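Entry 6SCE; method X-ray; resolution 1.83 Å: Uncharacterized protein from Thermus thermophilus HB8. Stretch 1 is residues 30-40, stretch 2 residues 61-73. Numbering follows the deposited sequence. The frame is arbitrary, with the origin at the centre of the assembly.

Stretch 1, residues 30-40: RVAKAVFYSFP
Stretch 2, residues 61-73: GVLYEERPLEKGL

Two strands of one chain run side by side in parallel, their axes 4.6 Å apart at closest approach and inclined by 26°. The register advances one for one: Ala34 lies beside Tyr64, Val35 beside Glu65 and Phe36 beside Glu66, with CA to CA separations of 4.6, 5.1 and 4.7 Å. Backbone angles stay extended, from -123/140 at Ala34 to -109/125 at Phe36, and from -139/161 at Tyr64 to -111/138 at Glu66.

Parallel pairing makes each bonded residue of the first strand straddle its neighbour. Ala34 N donates to Leu63 O (2.9 Å) while Ala34 O accepts from Glu65 N (3.1 Å); Phe36 N donates to Glu65 O (2.9 Å, nearly straight at 173°) while Phe36 O accepts from Arg67 N (2.9 Å). Thus Glu65 spends both its amide and its carbonyl on the first strand. CA atoms supplement the carbonyls, as where Tyr64 CA approaches Ala34 O at 3.1 Å.

Beyond this ladder, water takes over. At the leading end, water 1 lies 2.7 Å from Val31 O and 3.0 Å from Gly61 O, while water 2 accepts from Leu63 N at 3.0 Å and lies 2.7 Å from Ala32 O. At the far end the strands diverge: Ser38 N is 3.6 Å from Arg67 O, and water 3 donates to both Ser38 O (2.6 Å) and Arg67 O (2.4 Å).

The face carrying Val35, Glu65 and Arg67 is organised by charge. Glu65 (chi1 p, chi2 t) splits its carboxylate: OE2 takes a weak hydrogen bond within a salt bridge from Lys33 NZ at 3.3 Å, and OE1 receives Arg67 NE at 3.2 Å. Lys33 NZ and Arg67 NH2, like charges, lie 3.5 Å apart, and both side chains bond to the Glu65 carboxylate. Lys33 reaches it with chi1 p and an all-t tail; Arg67 is m, t, t, its guanidinium face covered by Val35 CG1 (Val35 is t).

On the face of Ala34 and Phe36, Phe36 (chi1 m) brings CE2 to 3.8 Å from Tyr64 CB, which meets its ring at the edge. Glu66 (m, t) is on this face too, and its OE2 accepts from Ser38 OG (chi1 p, CA-to-CB sideways) at 2.9 Å.

Leu69 (m, m) closes the far end: its CD1 lies 3.8 Å from Tyr37 CB, and its CD2 sits over the Phe39 ring, 4.1 Å from the centroid. Gly72, in a 3-10 segment where its N donates to Leu69 O (2.9 Å), admits the m-rotamer Tyr37 ring: Gly72 CA is 3.2 Å from Tyr37 CE1, and a CB would be tight there.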

# COMPACT_ATOMS: atom_id res chain seq x y z
N ARG A 30 25.64 20.45 16.62
CA ARG A 30 26.30 19.74 15.57
C ARG A 30 26.51 18.25 15.92
O ARG A 30 26.94 17.96 17.04
CB ARG A 30 27.64 20.42 15.31
CG ARG A 30 28.38 19.85 14.13
CD ARG A 30 29.66 20.63 13.89
NE ARG A 30 30.69 19.74 13.39
CZ ARG A 30 31.40 18.91 14.14
NH1 ARG A 30 31.24 18.87 15.46
NH2 ARG A 30 32.29 18.12 13.57
N VAL A 31 26.25 17.32 14.99
CA VAL A 31 26.45 15.90 15.28
C VAL A 31 27.85 15.49 14.86
O VAL A 31 28.35 15.96 13.85
CB VAL A 31 25.38 14.93 14.64
CG1 VAL A 31 23.97 15.47 14.82
CG2 VAL A 31 25.67 14.63 13.19
N ALA A 32 28.46 14.55 15.59
CA ALA A 32 29.78 14.04 15.21
C ALA A 32 29.71 13.27 13.91
O ALA A 32 30.60 13.35 13.07
CB ALA A 32 30.36 13.16 16.33
N LYS A 33 28.63 12.50 13.74
CA LYS A 33 28.47 11.72 12.53
C LYS A 33 27.08 11.09 12.56
O LYS A 33 26.41 11.11 13.58
CB LYS A 33 29.51 10.60 12.42
CG LYS A 33 29.45 9.59 13.55
CD LYS A 33 30.37 8.40 13.30
CE LYS A 33 30.28 7.43 14.47
NZ LYS A 33 31.11 6.22 14.23
N ALA A 34 26.67 10.56 11.43
CA ALA A 34 25.37 9.88 11.36
C ALA A 34 25.66 8.48 10.87
O ALA A 34 26.50 8.28 10.01
CB ALA A 34 24.44 10.58 10.40
N VAL A 35 24.96 7.51 11.45
CA VAL A 35 25.07 6.14 11.02
C VAL A 35 23.69 5.70 10.54
O VAL A 35 22.72 5.79 11.29
CB VAL A 35 25.53 5.21 12.17
CG1 VAL A 35 25.68 3.78 11.70
CG2 VAL A 35 26.85 5.69 12.79
N PHE A 36 23.62 5.23 9.31
CA PHE A 36 22.36 4.79 8.74
C PHE A 36 22.33 3.28 8.60
O PHE A 36 23.19 2.69 7.98
CB PHE A 36 22.16 5.43 7.40
CG PHE A 36 22.01 6.91 7.50
CD1 PHE A 36 20.85 7.45 8.02
CD2 PHE A 36 23.06 7.74 7.20
CE1 PHE A 36 20.71 8.83 8.17
CE2 PHE A 36 22.94 9.12 7.35
CZ PHE A 36 21.78 9.67 7.85
N TYR A 37 21.31 2.68 9.17
CA TYR A 37 21.08 1.23 9.04
C TYR A 37 20.08 1.09 7.92
O TYR A 37 18.85 1.24 8.09
CB TYR A 37 20.61 0.67 10.38
CG TYR A 37 21.59 0.97 11.48
CD1 TYR A 37 22.72 0.18 11.69
CD2 TYR A 37 21.41 2.08 12.30
CE1 TYR A 37 23.63 0.49 12.71
CE2 TYR A 37 22.30 2.38 13.30
CZ TYR A 37 23.41 1.60 13.49
OH TYR A 37 24.26 1.95 14.47
N SER A 38 20.62 0.87 6.73
CA SER A 38 19.86 1.06 5.55
C SER A 38 19.35 -0.25 4.99
O SER A 38 20.02 -1.33 5.08
CB SER A 38 20.66 1.84 4.53
OG SER A 38 21.59 0.99 3.93
N PHE A 39 18.16 -0.14 4.44
CA PHE A 39 17.55 -1.18 3.64
C PHE A 39 17.77 -0.86 2.18
O PHE A 39 17.78 0.30 1.81
CB PHE A 39 16.05 -1.22 3.92
CG PHE A 39 15.73 -1.45 5.35
CD1 PHE A 39 15.65 -0.40 6.24
CD2 PHE A 39 15.61 -2.76 5.84
CE1 PHE A 39 15.40 -0.61 7.59
CE2 PHE A 39 15.35 -2.98 7.19
CZ PHE A 39 15.23 -1.90 8.06
N PRO A 40 17.85 -1.90 1.33
CA PRO A 40 17.99 -1.64 -0.10
C PRO A 40 16.83 -0.84 -0.63
O PRO A 40 15.68 -1.13 -0.27
CB PRO A 40 18.03 -3.07 -0.71
CG PRO A 40 18.60 -3.90 0.40
CD PRO A 40 17.89 -3.35 1.62
N GLY A 61 28.13 19.18 6.19
CA GLY A 61 29.33 18.84 6.94
C GLY A 61 29.14 17.65 7.86
O GLY A 61 29.86 17.50 8.85
N VAL A 62 28.15 16.80 7.56
CA VAL A 62 27.86 15.65 8.41
C VAL A 62 28.48 14.42 7.80
O VAL A 62 28.09 13.98 6.70
CB VAL A 62 26.34 15.47 8.62
CG1 VAL A 62 26.03 14.24 9.47
CG2 VAL A 62 25.76 16.69 9.29
N LEU A 63 29.47 13.88 8.48
CA LEU A 63 30.06 12.61 8.07
C LEU A 63 29.02 11.49 8.30
O LEU A 63 28.36 11.51 9.31
CB LEU A 63 31.30 12.32 8.91
CG LEU A 63 32.45 13.33 8.73
CD1 LEU A 63 33.54 13.07 9.76
CD2 LEU A 63 32.98 13.21 7.30
N TYR A 64 28.90 10.54 7.39
CA TYR A 64 27.94 9.46 7.57
C TYR A 64 28.54 8.13 7.13
O TYR A 64 29.50 8.08 6.37
CB TYR A 64 26.62 9.74 6.80
CG TYR A 64 26.82 9.76 5.29
CD1 TYR A 64 27.20 10.92 4.65
CD2 TYR A 64 26.69 8.61 4.53
CE1 TYR A 64 27.44 10.93 3.31
CE2 TYR A 64 26.93 8.62 3.17
CZ TYR A 64 27.29 9.78 2.58
OH TYR A 64 27.53 9.84 1.26
N GLU A 65 27.93 7.05 7.59
CA GLU A 65 28.23 5.73 7.09
C GLU A 65 26.96 4.91 7.08
O GLU A 65 26.00 5.29 7.74
CB GLU A 65 29.27 5.05 7.97
CG GLU A 65 28.89 4.94 9.42
CD GLU A 65 30.07 4.52 10.28
OE1 GLU A 65 30.52 3.36 10.14
OE2 GLU A 65 30.56 5.35 11.07
N GLU A 66 26.95 3.85 6.28
CA GLU A 66 25.84 2.90 6.25
C GLU A 66 26.31 1.59 6.84
O GLU A 66 27.42 1.14 6.56
CB GLU A 66 25.39 2.68 4.83
CG GLU A 66 24.60 3.83 4.25
CD GLU A 66 24.18 3.56 2.82
OE1 GLU A 66 25.03 3.74 1.92
OE2 GLU A 66 23.03 3.17 2.57
N ARG A 67 25.48 0.97 7.66
CA ARG A 67 25.83 -0.29 8.29
C ARG A 67 24.67 -1.26 8.15
O ARG A 67 23.52 -0.84 8.09
CB ARG A 67 26.10 -0.09 9.78
CG ARG A 67 27.41 0.62 10.12
CD ARG A 67 27.56 0.73 11.62
NE ARG A 67 28.60 1.68 11.99
CZ ARG A 67 28.75 2.25 13.19
NH1 ARG A 67 27.92 1.98 14.20
NH2 ARG A 67 29.75 3.10 13.39
N PRO A 68 24.96 -2.58 8.15
CA PRO A 68 23.89 -3.57 8.20
C PRO A 68 23.05 -3.41 9.45
O PRO A 68 23.55 -2.97 10.49
CB PRO A 68 24.65 -4.92 8.21
CG PRO A 68 25.96 -4.62 7.55
CD PRO A 68 26.30 -3.21 8.01
N LEU A 69 21.78 -3.77 9.36
CA LEU A 69 20.86 -3.62 10.49
C LEU A 69 21.33 -4.26 11.78
O LEU A 69 21.20 -3.68 12.87
CB LEU A 69 19.47 -4.17 10.11
CG LEU A 69 18.52 -3.18 9.44
CD1 LEU A 69 18.02 -2.15 10.44
CD2 LEU A 69 19.17 -2.46 8.28
N GLU A 70 21.89 -5.46 11.66
CA GLU A 70 22.38 -6.21 12.82
C GLU A 70 23.46 -5.48 13.59
O GLU A 70 23.56 -5.61 14.81
CB GLU A 70 22.93 -7.59 12.37
CG GLU A 70 21.84 -8.56 11.90
CD GLU A 70 21.15 -9.32 13.04
OE1 GLU A 70 21.74 -9.45 14.14
OE2 GLU A 70 20.01 -9.81 12.83
N LYS A 71 24.29 -4.72 12.88
CA LYS A 71 25.34 -3.92 13.51
C LYS A 71 24.78 -2.83 14.41
O LYS A 71 25.47 -2.34 15.29
CB LYS A 71 26.29 -3.34 12.46
CG LYS A 71 27.21 -4.38 11.84
CD LYS A 71 28.13 -4.97 12.90
N GLY A 72 23.52 -2.47 14.22
CA GLY A 72 22.87 -1.52 15.10
C GLY A 72 22.52 -2.10 16.44
O GLY A 72 22.17 -1.36 17.36
N LEU A 73 22.57 -3.43 16.55
CA LEU A 73 22.37 -4.11 17.83
C LEU A 73 23.71 -4.41 18.54
O LEU A 73 24.07 -5.57 18.79
CB LEU A 73 21.58 -5.41 17.61
CG LEU A 73 20.23 -5.20 16.92
CD1 LEU A 73 19.53 -6.54 16.71
CD2 LEU A 73 19.33 -4.26 17.71
O HOH W 1 29.16 17.48 11.81
O HOH W 2 30.35 15.10 11.05
O HOH W 3 22.47 -1.54 6.01